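PDB 2Q18: 2-dehydro-3-deoxy-D-arabinonate dehydratase from Sulfolobus solfataricus, which catalyses the removal of water from 2-dehydro-3-deoxy-D-arabinonate to give 2,5-dioxopentanoate, a step in the oxidation of D-arabinonate to 2-oxoglutarate. Local coordinates for residues A110-I115 and I237-R242; S135-T140 and A167-A172; L150-K155 and I246-I251; L266-I271 and P285-R290. All coordinates share one frame; numbering follows the deposited sequence.

Contact 1: A110-I115 and I237-R242; sequences AVRPEI and IQYLIR
Pro-113 sets its CD over the centre of the Tyr-239 ring, the two side chains crossing at about a right angle, in a CH-pi contact that joins the loop leading into strand 114-119 to the last turn of helix 233-241 in this FAH-family fold. This CD stands 3.5 Å from the centroid of the Tyr-239 ring and only 10° off the ring normal. The opposite face carries Arg-242 NH2, so the ring has a proline on one face and, less centrally, a guanidinium nitrogen on the other. The aliphatic part of the contact is carried by Ile-115, whose CG1 reaches Tyr-239 CB at 4.2 Å and whose CG2 meets Leu-240 CD1 at 4.1 Å. One polar group, NH2 of Arg-112, meets the ring at its edge. Arg-112 has CG anti to the backbone N (chi1 -177°) and bends at chi3; its NH2 lies 3.7 Å from Tyr-239 CD2, with the two planes almost perpendicular. Arg-112 and Arg-242 bring like charges together; Asp-136 of the second subunit makes a salt bridge to NH1 of each, which probably offsets the repulsion. An alanine in place of Tyr-239 would probably leave Pro-113 CD without its aromatic face and give both guanidinium groups more room to turn at the subunit interface. The closest approach of the two arginines is 4.1 Å, from Arg-112 NH1 to Arg-242 NH1.

Contact 2: S135-T140 and A167-A172; sequences SDSEWT and ARDLEA
Asp-169 and Ser-137 make the tight part of the contact, where Ser-137 OG donates to Asp-169 OD1 at 2.7 Å on the syn side of the carboxylate. The other oxygen, Asp-169 OD2, takes the backbone N of Glu-138 at 2.9 Å from above the carboxylate plane, in a nearly straight bond (170°). Asp-169 CG sits between its backbone N and carbonyl carbon (chi1 57°). Beside it the Trp-139 indole packs over Arg-168: Arg-168 CB lies 3.7 Å from the centroid of the six-membered ring of Trp-139, and CH2 of Trp-139 stands over one face of the guanidinium. The looser side is wet. Water 1 donates to Glu-138 OE1 and Asp-169 OD2, bridging two carboxylates that would otherwise probably repel. The contact fastens the loop between strands 131-133 and 140-150 to the start of helix 168-173, with Ala-167 at the N-cap. Arg-168 also packs on the magnesium ligand Glu-143 of strand 140-150, while Ala-167 and Leu-170 touch Ser-181 of helix 178-182.

Contact 3: L150-K155 and I246-I251; sequences LDSNGK and IPDGTI
Asp-248 OD1 is gripped by the backbone N of Ser-152 at 2.8 Å, nearly along its C-O axis, and by water 2, which donates to it and also bonds to Ser-152 OG. The carboxylate of Asp-248 reaches from the Pro-247 to Thr-250 type II turn to the Asp-151 to Gly-154 type I turn. At the head of that second turn Asp-151 OD1 takes two donors from opposite faces of its plane: Asn-153 N at 2.9 Å, which makes an Asx turn, and Lys-155 N, just past the turn, at 3.0 Å. An alanine in place of Asp-151 would probably leave both amides without this acceptor and let the turn that presents Ser-152 N shift. Backbone bonds continue the pairing, from Leu-150 N to Thr-250 O at 2.8 Å and from Gly-249 N to Leu-150 O at 2.7 Å. On the apolar side Ile-246, its CG1 between the backbone N and carbonyl carbon (chi1 55°) and CD1 extended from it (chi2 158°), brings CD1 to 3.9 Å from Leu-150 CD2; Leu-150 also packs on Ile-237 and Leu-240 of helix 233-241. Ser-152 CB lies 3.2 Å from Ile-246 O. Gly-249, whose backbone angles themselves call for glycine, and Thr-250 both face Leu-150, the pattern of a G1 beta bulge where strands 140-150 and 250-253 meet antiparallel.

Contact 4: L266-I271 and P285-R290; sequences LKDEDI and PVKKRR
The carboxylate of Asp-268 meets the strand through one oxygen: OD1 accepts the backbone N of Lys-288 at 2.9 Å with its anti lone pair, on the side away from OD2. CD of Lys-287 lies 3.4 Å from this OD1. With CG anti to the backbone N (chi1 -161°), Asp-268 reaches over to the strand, and its CB touches Lys-288 CB. The carboxylate of Asp-270 takes Lys-267 N from above its plane at OD2, which also has a salt bridge to Arg-214. Both aspartates belong to a type II turn from Lys-267 to Asp-270, leading into strand 271-276, which pairs antiparallel with strand 280-288; Ile-271 and Pro-285 form a non-hydrogen-bonded pair. Glu-269 N gives a 2.8 Å bond to Val-286 O, while the bond from Val-286 N to Asp-270 O is weak. Val-286 packs against the turn: CG1 lies 3.6 Å from Lys-267 O, and CG2 is 3.8 Å from Asp-270 CB and 4.0 Å from Leu-266 CG. At the start of strand 271-276, Ile-271 CD1 rests 3.9 Å from Pro-285 CB.

In the fold
From the N terminus, residues 110-115 open first and meet helix 233-241, so contact 1 closes a loop of 121 residues. Contact 2 opens and closes wholly within it, joining the loop at 135-140 to the start of helix 168-173. Contact 3 opens at 150-155, before contact 2 closes, and ends at 246-251 after contact 1 has closed, crossing both. Contact 4 follows as a short closure across the antiparallel strands 271-276 and 280-288. Contacts 1 and 3 touch through Ile-237 and Ile-241, tying helix 233-241 to the end of strand 140-150, the turn after it and the loop before strand 250-253. Contacts 2 and 4 meet at Thr-140 and Leu-266. Contacts 1 and 2 both reach the second subunit.

Contact 1: A110-I115 and I237-R242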
loop_
_atom_site.group_PDB
_atom_site.type_symbol
_atom_site.label_atom_id
_atom_site.label_comp_id
_atom_site.label_asym_id
_atom_site.label_seq_id
_atom_site.Cartn_x
_atom_site.Cartn_y
_atom_site.Cartn_z
ATOM N N ALA A 110 -29.537 -38.049 -4.255
ATOM C CA ALA A 110 -29.888 -37.218 -3.100
ATOM C C ALA A 110 -30.230 -35.782 -3.483
ATOM O O ALA A 110 -29.849 -35.313 -4.555
ATOM C CB ALA A 110 -28.768 -37.241 -2.073
ATOM N N VAL A 111 -30.954 -35.087 -2.607
ATOM C CA VAL A 111 -31.264 -33.671 -2.831
ATOM C C VAL A 111 -29.999 -32.805 -2.739
ATOM O O VAL A 111 -29.863 -31.828 -3.473
ATOM C CB VAL A 111 -32.391 -33.121 -1.887
ATOM C CG1 VAL A 111 -33.705 -33.893 -2.087
ATOM C CG2 VAL A 111 -31.972 -33.152 -0.425
ATOM N N ARG A 112 -29.085 -33.185 -1.847
ATOM C CA ARG A 112 -27.853 -32.431 -1.603
ATOM C C ARG A 112 -26.721 -32.881 -2.534
ATOM O O ARG A 112 -26.288 -34.035 -2.469
ATOM C CB ARG A 112 -27.409 -32.563 -0.138
ATOM C CG ARG A 112 -26.158 -31.741 0.209
ATOM C CD ARG A 112 -25.719 -31.923 1.659
ATOM N NE ARG A 112 -26.764 -31.515 2.601
ATOM C CZ ARG A 112 -26.977 -30.268 3.014
ATOM N NH1 ARG A 112 -27.962 -30.018 3.869
ATOM N NH2 ARG A 112 -26.214 -29.269 2.584
ATOM N N PRO A 113 -26.234 -31.967 -3.392
ATOM C CA PRO A 113 -25.109 -32.275 -4.275
ATOM C C PRO A 113 -23.780 -32.302 -3.521
ATOM O O PRO A 113 -23.700 -31.821 -2.386
ATOM C CB PRO A 113 -25.125 -31.114 -5.274
ATOM C CG PRO A 113 -25.686 -29.970 -4.501
ATOM C CD PRO A 113 -26.721 -30.586 -3.585
ATOM N N GLU A 114 -22.751 -32.868 -4.148
ATOM C CA GLU A 114 -21.407 -32.822 -3.595
ATOM C C GLU A 114 -20.772 -31.464 -3.885
ATOM O O GLU A 114 -20.786 -30.995 -5.024
ATOM C CB GLU A 114 -20.541 -33.937 -4.179
ATOM C CG GLU A 114 -19.135 -33.990 -3.589
ATOM C CD GLU A 114 -18.165 -34.773 -4.445
ATOM O OE1 GLU A 114 -18.375 -34.849 -5.671
ATOM O OE2 GLU A 114 -17.189 -35.309 -3.887
ATOM N N ILE A 115 -20.234 -30.838 -2.840
ATOM C CA ILE A 115 -19.500 -29.574 -2.949
ATOM C C ILE A 115 -18.212 -29.729 -2.149
ATOM O O ILE A 115 -18.252 -30.128 -0.983
ATOM C CB ILE A 115 -20.323 -28.379 -2.370
ATOM C CG1 ILE A 115 -21.607 -28.115 -3.178
ATOM C CG2 ILE A 115 -19.469 -27.106 -2.240
ATOM C CD1 ILE A 115 -21.403 -27.601 -4.604
ATOM N N ILE A 237 -24.484 -23.702 -7.091
ATOM C CA ILE A 237 -24.205 -22.401 -6.479
ATOM C C ILE A 237 -24.988 -22.233 -5.171
ATOM O O ILE A 237 -24.423 -21.804 -4.163
ATOM C CB ILE A 237 -24.504 -21.222 -7.442
ATOM C CG1 ILE A 237 -23.620 -21.308 -8.695
ATOM C CG2 ILE A 237 -24.301 -19.878 -6.731
ATOM C CD1 ILE A 237 -23.998 -20.325 -9.792
ATOM N N GLN A 238 -26.274 -22.592 -5.196
ATOM C CA GLN A 238 -27.136 -22.554 -4.005
ATOM C C GLN A 238 -26.486 -23.240 -2.799
ATOM O O GLN A 238 -26.395 -22.656 -1.725
ATOM C CB GLN A 238 -28.511 -23.176 -4.308
ATOM C CG GLN A 238 -29.438 -23.303 -3.093
ATOM C CD GLN A 238 -30.720 -24.101 -3.360
ATOM O OE1 GLN A 238 -31.537 -24.285 -2.458
ATOM N NE2 GLN A 238 -30.898 -24.575 -4.592
ATOM N N TYR A 239 -26.025 -24.473 -2.985
ATOM C CA TYR A 239 -25.419 -25.232 -1.890
ATOM C C TYR A 239 -24.006 -24.757 -1.530
ATOM O O TYR A 239 -23.578 -24.904 -0.383
ATOM C CB TYR A 239 -25.448 -26.737 -2.182
ATOM C CG TYR A 239 -26.812 -27.356 -1.952
ATOM C CD1 TYR A 239 -27.815 -27.269 -2.921
ATOM C CD2 TYR A 239 -27.108 -28.010 -0.755
ATOM C CE1 TYR A 239 -29.076 -27.831 -2.705
ATOM C CE2 TYR A 239 -28.366 -28.574 -0.529
ATOM C CZ TYR A 239 -29.342 -28.480 -1.507
ATOM O OH TYR A 239 -30.583 -29.032 -1.283
ATOM N N LEU A 240 -23.298 -24.189 -2.505
ATOM C CA LEU A 240 -21.976 -23.605 -2.261
ATOM C C LEU A 240 -22.049 -22.429 -1.283
ATOM O O LEU A 240 -21.285 -22.374 -0.317
ATOM C CB LEU A 240 -21.317 -23.150 -3.574
ATOM C CG LEU A 240 -20.044 -22.294 -3.445
ATOM C CD1 LEU A 240 -18.946 -23.045 -2.702
ATOM C CD2 LEU A 240 -19.544 -21.814 -4.805
ATOM N N ILE A 241 -22.968 -21.501 -1.541
ATOM C CA ILE A 241 -23.028 -20.245 -0.788
ATOM C C ILE A 241 -23.859 -20.315 0.497
ATOM O O ILE A 241 -23.843 -19.372 1.296
ATOM C CB ILE A 241 -23.485 -19.048 -1.676
ATOM C CG1 ILE A 241 -24.958 -19.188 -2.088
ATOM C CG2 ILE A 241 -22.563 -18.905 -2.890
ATOM C CD1 ILE A 241 -25.539 -17.948 -2.766
ATOM N N ARG A 242 -24.561 -21.429 0.704
ATOM C CA ARG A 242 -25.392 -21.605 1.900
ATOM C C ARG A 242 -24.564 -21.532 3.179
ATOM O O ARG A 242 -23.709 -22.389 3.418
ATOM C CB ARG A 242 -26.158 -22.928 1.852
ATOM C CG ARG A 242 -27.064 -23.146 3.062
ATOM C CD ARG A 242 -27.828 -24.446 2.968
ATOM N NE ARG A 242 -28.859 -24.408 1.930
ATOM C CZ ARG A 242 -29.669 -25.426 1.648
ATOM N NH1 ARG A 242 -29.570 -26.567 2.322
ATOM N NH2 ARG A 242 -30.576 -25.302 0.690
#

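Contact 2: S135-T140 and A167-A172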
loop_
_atom_site.group_PDB
_atom_site.type_symbol
_atom_site.label_atom_id
_atom_site.label_comp_id
_atom_site.label_asym_id
_atom_site.label_seq_id
_atom_site.Cartn_x
_atom_site.Cartn_y
_atom_site.Cartn_z
ATOM N N SER A 135 3.547 -36.839 -5.953
ATOM C CA SER A 135 4.634 -37.808 -5.855
ATOM C C SER A 135 4.163 -39.183 -5.379
ATOM O O SER A 135 4.799 -40.198 -5.677
ATOM C CB SER A 135 5.720 -37.288 -4.915
ATOM O OG SER A 135 5.210 -37.114 -3.602
ATOM N N ASP A 136 3.050 -39.205 -4.646
ATOM C CA ASP A 136 2.527 -40.436 -4.054
ATOM C C ASP A 136 1.253 -40.943 -4.727
ATOM O O ASP A 136 0.541 -41.779 -4.170
ATOM C CB ASP A 136 2.316 -40.263 -2.541
ATOM C CG ASP A 136 1.309 -39.162 -2.196
ATOM O OD1 ASP A 136 0.822 -38.451 -3.106
ATOM O OD2 ASP A 136 1.003 -39.016 -0.993
ATOM N N SER A 137 0.967 -40.435 -5.923
ATOM C CA SER A 137 -0.152 -40.939 -6.711
ATOM C C SER A 137 0.356 -41.758 -7.891
ATOM O O SER A 137 1.292 -41.349 -8.581
ATOM C CB SER A 137 -1.029 -39.796 -7.220
ATOM O OG SER A 137 -2.066 -40.297 -8.046
ATOM N N GLU A 138 -0.277 -42.908 -8.114
ATOM C CA GLU A 138 0.043 -43.777 -9.247
ATOM C C GLU A 138 -1.099 -43.799 -10.259
ATOM O O GLU A 138 -1.053 -44.546 -11.241
ATOM C CB GLU A 138 0.366 -45.200 -8.765
ATOM C CG GLU A 138 1.787 -45.380 -8.218
ATOM C CD GLU A 138 1.966 -44.862 -6.789
ATOM O OE1 GLU A 138 1.126 -45.188 -5.919
ATOM O OE2 GLU A 138 2.960 -44.142 -6.531
ATOM N N TRP A 139 -2.127 -42.985 -10.013
ATOM C CA TRP A 139 -3.258 -42.867 -10.934
ATOM C C TRP A 139 -3.967 -41.510 -10.821
ATOM O O TRP A 139 -4.974 -41.365 -10.112
ATOM C CB TRP A 139 -4.241 -44.040 -10.761
ATOM C CG TRP A 139 -5.395 -44.010 -11.719
ATOM C CD1 TRP A 139 -5.354 -43.671 -13.043
ATOM C CD2 TRP A 139 -6.760 -44.340 -11.431
ATOM N NE1 TRP A 139 -6.611 -43.762 -13.593
ATOM C CE2 TRP A 139 -7.492 -44.171 -12.626
ATOM C CE3 TRP A 139 -7.435 -44.764 -10.278
ATOM C CZ2 TRP A 139 -8.869 -44.406 -12.704
ATOM C CZ3 TRP A 139 -8.805 -44.997 -10.355
ATOM C CH2 TRP A 139 -9.506 -44.817 -11.560
ATOM N N THR A 140 -3.429 -40.524 -11.536
ATOM C CA THR A 140 -3.989 -39.179 -11.560
ATOM C C THR A 140 -4.628 -38.907 -12.912
ATOM O O THR A 140 -4.008 -39.128 -13.956
ATOM C CB THR A 140 -2.906 -38.118 -11.243
ATOM O OG1 THR A 140 -2.520 -38.233 -9.869
ATOM C CG2 THR A 140 -3.418 -36.708 -11.498
ATOM N N ALA A 167 -6.093 -37.082 -7.984
ATOM C CA ALA A 167 -5.404 -38.329 -7.664
ATOM C C ALA A 167 -6.443 -39.412 -7.373
ATOM O O ALA A 167 -6.747 -39.717 -6.215
ATOM C CB ALA A 167 -4.464 -38.137 -6.497
ATOM N N ARG A 168 -6.991 -39.974 -8.446
ATOM C CA ARG A 168 -8.104 -40.916 -8.370
ATOM C C ARG A 168 -7.824 -42.156 -7.517
ATOM O O ARG A 168 -8.745 -42.717 -6.919
ATOM C CB ARG A 168 -8.555 -41.320 -9.777
ATOM C CG ARG A 168 -9.218 -40.200 -10.581
ATOM C CD ARG A 168 -10.637 -39.873 -10.085
ATOM N NE ARG A 168 -11.429 -41.080 -9.841
ATOM C CZ ARG A 168 -12.024 -41.801 -10.789
ATOM N NH1 ARG A 168 -11.935 -41.446 -12.066
ATOM N NH2 ARG A 168 -12.709 -42.886 -10.458
ATOM N N ASP A 169 -6.561 -42.571 -7.452
ATOM C CA ASP A 169 -6.182 -43.734 -6.647
ATOM C C ASP A 169 -6.328 -43.470 -5.151
ATOM O O ASP A 169 -6.787 -44.341 -4.411
ATOM C CB ASP A 169 -4.766 -44.230 -6.985
ATOM C CG ASP A 169 -3.701 -43.155 -6.827
ATOM O OD1 ASP A 169 -3.985 -41.967 -7.109
ATOM O OD2 ASP A 169 -2.567 -43.506 -6.426
ATOM N N LEU A 170 -5.950 -42.267 -4.715
ATOM C CA LEU A 170 -6.075 -41.886 -3.309
ATOM C C LEU A 170 -7.545 -41.797 -2.893
ATOM O O LEU A 170 -7.914 -42.229 -1.802
ATOM C CB LEU A 170 -5.329 -40.575 -3.014
ATOM C CG LEU A 170 -3.824 -40.504 -3.316
ATOM C CD1 LEU A 170 -3.215 -39.209 -2.780
ATOM C CD2 LEU A 170 -3.067 -41.707 -2.765
ATOM N N GLU A 171 -8.373 -41.256 -3.784
ATOM C CA GLU A 171 -9.815 -41.179 -3.584
ATOM C C GLU A 171 -10.468 -42.565 -3.467
ATOM O O GLU A 171 -11.317 -42.787 -2.594
ATOM C CB GLU A 171 -10.458 -40.386 -4.725
ATOM C CG GLU A 171 -11.975 -40.460 -4.753
ATOM C CD GLU A 171 -12.598 -39.716 -5.918
ATOM O OE1 GLU A 171 -11.866 -39.291 -6.841
ATOM O OE2 GLU A 171 -13.838 -39.561 -5.905
ATOM N N ALA A 172 -10.075 -43.482 -4.355
ATOM C CA ALA A 172 -10.617 -44.844 -4.384
ATOM C C ALA A 172 -10.246 -45.614 -3.124
ATOM O O ALA A 172 -11.010 -46.454 -2.646
ATOM C CB ALA A 172 -10.130 -45.586 -5.625
HETATM O O HOH W 1 -1.450 -44.737 -4.253
#

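Contact 3: L150-K155 and I246-I251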
loop_
_atom_site.group_PDB
_atom_site.type_symbol
_atom_site.label_atom_id
_atom_site.label_comp_id
_atom_site.label_asym_id
_atom_site.label_seq_id
_atom_site.Cartn_x
_atom_site.Cartn_y
_atom_site.Cartn_z
ATOM N N LEU A 150 -17.833 -16.342 -10.121
ATOM C CA LEU A 150 -18.954 -15.877 -9.299
ATOM C C LEU A 150 -18.643 -14.587 -8.547
ATOM O O LEU A 150 -17.502 -14.367 -8.142
ATOM C CB LEU A 150 -19.292 -16.955 -8.265
ATOM C CG LEU A 150 -20.335 -18.057 -8.478
ATOM C CD1 LEU A 150 -20.729 -18.309 -9.933
ATOM C CD2 LEU A 150 -19.880 -19.339 -7.777
ATOM N N ASP A 151 -19.659 -13.746 -8.343
ATOM C CA ASP A 151 -19.547 -12.674 -7.346
ATOM C C ASP A 151 -19.998 -13.194 -5.975
ATOM O O ASP A 151 -20.394 -14.360 -5.853
ATOM C CB ASP A 151 -20.268 -11.374 -7.779
ATOM C CG ASP A 151 -21.803 -11.455 -7.704
ATOM O OD1 ASP A 151 -22.374 -12.389 -7.099
ATOM O OD2 ASP A 151 -22.450 -10.541 -8.262
ATOM N N SER A 152 -19.936 -12.342 -4.953
ATOM C CA SER A 152 -20.258 -12.761 -3.580
ATOM C C SER A 152 -21.726 -13.162 -3.359
ATOM O O SER A 152 -22.036 -13.842 -2.384
ATOM C CB SER A 152 -19.817 -11.700 -2.559
ATOM O OG SER A 152 -20.410 -10.447 -2.838
ATOM N N ASN A 153 -22.612 -12.759 -4.271
ATOM C CA ASN A 153 -24.020 -13.168 -4.233
ATOM C C ASN A 153 -24.305 -14.464 -4.985
ATOM O O ASN A 153 -25.445 -14.937 -5.011
ATOM C CB ASN A 153 -24.925 -12.064 -4.791
ATOM C CG ASN A 153 -24.844 -10.783 -3.997
ATOM O OD1 ASN A 153 -24.878 -9.692 -4.564
ATOM N ND2 ASN A 153 -24.722 -10.905 -2.679
ATOM N N GLY A 154 -23.275 -15.029 -5.606
ATOM C CA GLY A 154 -23.434 -16.255 -6.374
ATOM C C GLY A 154 -23.923 -16.016 -7.789
ATOM O O GLY A 154 -24.332 -16.955 -8.472
ATOM N N LYS A 155 -23.878 -14.760 -8.228
ATOM C CA LYS A 155 -24.217 -14.409 -9.604
ATOM C C LYS A 155 -23.064 -14.810 -10.529
ATOM O O LYS A 155 -21.894 -14.580 -10.209
ATOM C CB LYS A 155 -24.506 -12.910 -9.733
ATOM C CG LYS A 155 -25.079 -12.505 -11.082
ATOM C CD LYS A 155 -25.063 -10.992 -11.294
ATOM C CE LYS A 155 -25.858 -10.615 -12.540
ATOM N NZ LYS A 155 -25.831 -9.147 -12.839
ATOM N N ILE A 246 -18.644 -16.376 -0.066
ATOM C CA ILE A 246 -17.568 -16.510 -1.042
ATOM C C ILE A 246 -17.175 -15.127 -1.561
ATOM O O ILE A 246 -18.032 -14.260 -1.714
ATOM C CB ILE A 246 -17.951 -17.463 -2.211
ATOM C CG1 ILE A 246 -19.253 -17.012 -2.886
ATOM C CG2 ILE A 246 -18.054 -18.913 -1.705
ATOM C CD1 ILE A 246 -19.436 -17.516 -4.310
ATOM N N PRO A 247 -15.871 -14.902 -1.794
ATOM C CA PRO A 247 -15.435 -13.618 -2.347
ATOM C C PRO A 247 -15.736 -13.465 -3.835
ATOM O O PRO A 247 -15.957 -14.462 -4.530
ATOM C CB PRO A 247 -13.923 -13.625 -2.102
ATOM C CG PRO A 247 -13.556 -15.061 -2.004
ATOM C CD PRO A 247 -14.741 -15.806 -1.498
ATOM N N ASP A 248 -15.752 -12.219 -4.312
ATOM C CA ASP A 248 -15.890 -11.937 -5.740
ATOM C C ASP A 248 -14.739 -12.597 -6.505
ATOM O O ASP A 248 -13.589 -12.533 -6.071
ATOM C CB ASP A 248 -15.878 -10.431 -6.006
ATOM C CG ASP A 248 -17.047 -9.706 -5.355
ATOM O OD1 ASP A 248 -18.169 -10.262 -5.307
ATOM O OD2 ASP A 248 -16.831 -8.566 -4.900
ATOM N N GLY A 249 -15.060 -13.238 -7.626
ATOM C CA GLY A 249 -14.046 -13.919 -8.442
ATOM C C GLY A 249 -13.841 -15.379 -8.076
ATOM O O GLY A 249 -12.977 -16.054 -8.652
ATOM N N THR A 250 -14.626 -15.865 -7.113
ATOM C CA THR A 250 -14.637 -17.286 -6.768
ATOM C C THR A 250 -14.973 -18.106 -8.012
ATOM O O THR A 250 -15.850 -17.726 -8.798
ATOM C CB THR A 250 -15.670 -17.599 -5.660
ATOM O OG1 THR A 250 -15.261 -16.977 -4.440
ATOM C CG2 THR A 250 -15.801 -19.105 -5.415
ATOM N N ILE A 251 -14.272 -19.221 -8.189
ATOM C CA ILE A 251 -14.589 -20.136 -9.278
ATOM C C ILE A 251 -15.225 -21.413 -8.748
ATOM O O ILE A 251 -14.728 -22.025 -7.801
ATOM C CB ILE A 251 -13.353 -20.453 -10.165
ATOM C CG1 ILE A 251 -12.898 -19.189 -10.903
ATOM C CG2 ILE A 251 -13.681 -21.564 -11.174
ATOM C CD1 ILE A 251 -11.594 -19.353 -11.689
HETATM O O HOH W 2 -20.795 -8.761 -4.833
#

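Contact 4: L266-I271 and P285-R290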
loop_
_atom_site.group_PDB
_atom_site.type_symbol
_atom_site.label_atom_id
_atom_site.label_comp_id
_atom_site.label_asym_id
_atom_site.label_seq_id
_atom_site.Cartn_x
_atom_site.Cartn_y
_atom_site.Cartn_z
ATOM N N LEU A 266 -2.009 -39.990 -15.892
ATOM C CA LEU A 266 -1.065 -38.982 -16.365
ATOM C C LEU A 266 0.365 -39.306 -15.958
ATOM O O LEU A 266 0.605 -39.849 -14.879
ATOM C CB LEU A 266 -1.450 -37.615 -15.786
ATOM C CG LEU A 266 -2.207 -36.555 -16.595
ATOM C CD1 LEU A 266 -3.064 -37.104 -17.734
ATOM C CD2 LEU A 266 -3.025 -35.660 -15.659
ATOM N N LYS A 267 1.315 -38.972 -16.824
ATOM C CA LYS A 267 2.722 -38.994 -16.430
ATOM C C LYS A 267 3.491 -37.758 -16.877
ATOM O O LYS A 267 2.989 -36.946 -17.650
ATOM C CB LYS A 267 3.430 -40.299 -16.841
ATOM C CG LYS A 267 3.255 -40.735 -18.274
ATOM C CD LYS A 267 3.933 -42.102 -18.532
ATOM C CE LYS A 267 3.240 -43.239 -17.781
ATOM N NZ LYS A 267 3.842 -44.573 -18.078
ATOM N N ASP A 268 4.706 -37.621 -16.355
ATOM C CA ASP A 268 5.572 -36.487 -16.640
ATOM C C ASP A 268 5.639 -36.214 -18.140
ATOM O O ASP A 268 5.779 -37.142 -18.944
ATOM C CB ASP A 268 6.970 -36.748 -16.078
ATOM C CG ASP A 268 7.781 -35.478 -15.911
ATOM O OD1 ASP A 268 7.399 -34.622 -15.080
ATOM O OD2 ASP A 268 8.814 -35.340 -16.598
ATOM N N GLU A 269 5.495 -34.936 -18.493
ATOM C CA GLU A 269 5.590 -34.429 -19.875
ATOM C C GLU A 269 4.371 -34.690 -20.773
ATOM O O GLU A 269 4.369 -34.267 -21.930
ATOM C CB GLU A 269 6.905 -34.844 -20.576
ATOM C CG GLU A 269 8.208 -34.480 -19.833
ATOM C CD GLU A 269 8.379 -32.984 -19.539
ATOM O OE1 GLU A 269 7.672 -32.140 -20.142
ATOM O OE2 GLU A 269 9.239 -32.648 -18.692
ATOM N N ASP A 270 3.335 -35.356 -20.251
ATOM C CA ASP A 270 2.050 -35.444 -20.959
ATOM C C ASP A 270 1.529 -34.041 -21.252
ATOM O O ASP A 270 1.846 -33.096 -20.528
ATOM C CB ASP A 270 0.988 -36.181 -20.125
ATOM C CG ASP A 270 1.105 -37.703 -20.203
ATOM O OD1 ASP A 270 1.895 -38.227 -21.024
ATOM O OD2 ASP A 270 0.388 -38.376 -19.430
ATOM N N ILE A 271 0.733 -33.909 -22.309
ATOM C CA ILE A 271 0.050 -32.655 -22.595
ATOM C C ILE A 271 -1.450 -32.895 -22.498
ATOM O O ILE A 271 -2.001 -33.751 -23.199
ATOM C CB ILE A 271 0.394 -32.074 -24.002
ATOM C CG1 ILE A 271 1.916 -32.047 -24.269
ATOM C CG2 ILE A 271 -0.255 -30.699 -24.192
ATOM C CD1 ILE A 271 2.767 -31.238 -23.277
ATOM N N PRO A 285 1.045 -28.731 -19.961
ATOM C CA PRO A 285 1.965 -29.852 -19.748
ATOM C C PRO A 285 1.844 -30.403 -18.329
ATOM O O PRO A 285 1.287 -29.737 -17.448
ATOM C CB PRO A 285 3.350 -29.232 -19.965
ATOM C CG PRO A 285 3.157 -27.762 -19.774
ATOM C CD PRO A 285 1.755 -27.459 -20.202
ATOM N N VAL A 286 2.355 -31.612 -18.122
ATOM C CA VAL A 286 2.243 -32.295 -16.842
ATOM C C VAL A 286 3.628 -32.484 -16.242
ATOM O O VAL A 286 4.578 -32.844 -16.941
ATOM C CB VAL A 286 1.536 -33.670 -16.998
ATOM C CG1 VAL A 286 1.465 -34.411 -15.669
ATOM C CG2 VAL A 286 0.146 -33.495 -17.583
ATOM N N LYS A 287 3.735 -32.215 -14.946
ATOM C CA LYS A 287 4.947 -32.478 -14.193
ATOM C C LYS A 287 4.635 -33.463 -13.067
ATOM O O LYS A 287 3.749 -33.221 -12.243
ATOM C CB LYS A 287 5.531 -31.170 -13.639
ATOM C CG LYS A 287 6.670 -31.337 -12.637
ATOM C CD LYS A 287 7.976 -31.741 -13.320
ATOM C CE LYS A 287 9.042 -32.141 -12.308
ATOM N NZ LYS A 287 10.271 -32.628 -12.992
ATOM N N LYS A 288 5.351 -34.583 -13.052
ATOM C CA LYS A 288 5.258 -35.529 -11.950
ATOM C C LYS A 288 6.155 -35.056 -10.809
ATOM O O LYS A 288 7.354 -34.839 -11.004
ATOM C CB LYS A 288 5.654 -36.938 -12.406
ATOM C CG LYS A 288 5.857 -37.942 -11.272
ATOM C CD LYS A 288 4.538 -38.491 -10.750
ATOM C CE LYS A 288 4.773 -39.506 -9.635
ATOM N NZ LYS A 288 3.521 -40.232 -9.282
ATOM N N ARG A 289 5.569 -34.894 -9.625
ATOM C CA ARG A 289 6.321 -34.451 -8.453
ATOM C C ARG A 289 7.250 -35.553 -7.945
ATOM O O ARG A 289 6.906 -36.732 -7.981
ATOM C CB ARG A 289 5.382 -33.988 -7.330
ATOM C CG ARG A 289 4.470 -32.810 -7.684
ATOM C CD ARG A 289 5.240 -31.515 -7.925
ATOM N NE ARG A 289 4.355 -30.346 -7.887
ATOM C CZ ARG A 289 4.529 -29.233 -8.599
ATOM N NH1 ARG A 289 3.664 -28.235 -8.483
ATOM N NH2 ARG A 289 5.552 -29.115 -9.438
ATOM N N ARG A 290 8.426 -35.144 -7.478
ATOM C CA ARG A 290 9.450 -36.054 -6.970
ATOM C C ARG A 290 9.305 -36.236 -5.456
ATOM O O ARG A 290 8.977 -35.287 -4.739
ATOM C CB ARG A 290 10.841 -35.506 -7.320
ATOM C CG ARG A 290 12.022 -36.301 -6.764
ATOM C CD ARG A 290 13.348 -35.571 -6.989
ATOM N NE ARG A 290 14.448 -36.189 -6.245
ATOM C CZ ARG A 290 15.186 -37.208 -6.685
ATOM N NH1 ARG A 290 14.955 -37.745 -7.880
ATOM N NH2 ARG A 290 16.161 -37.695 -5.927
#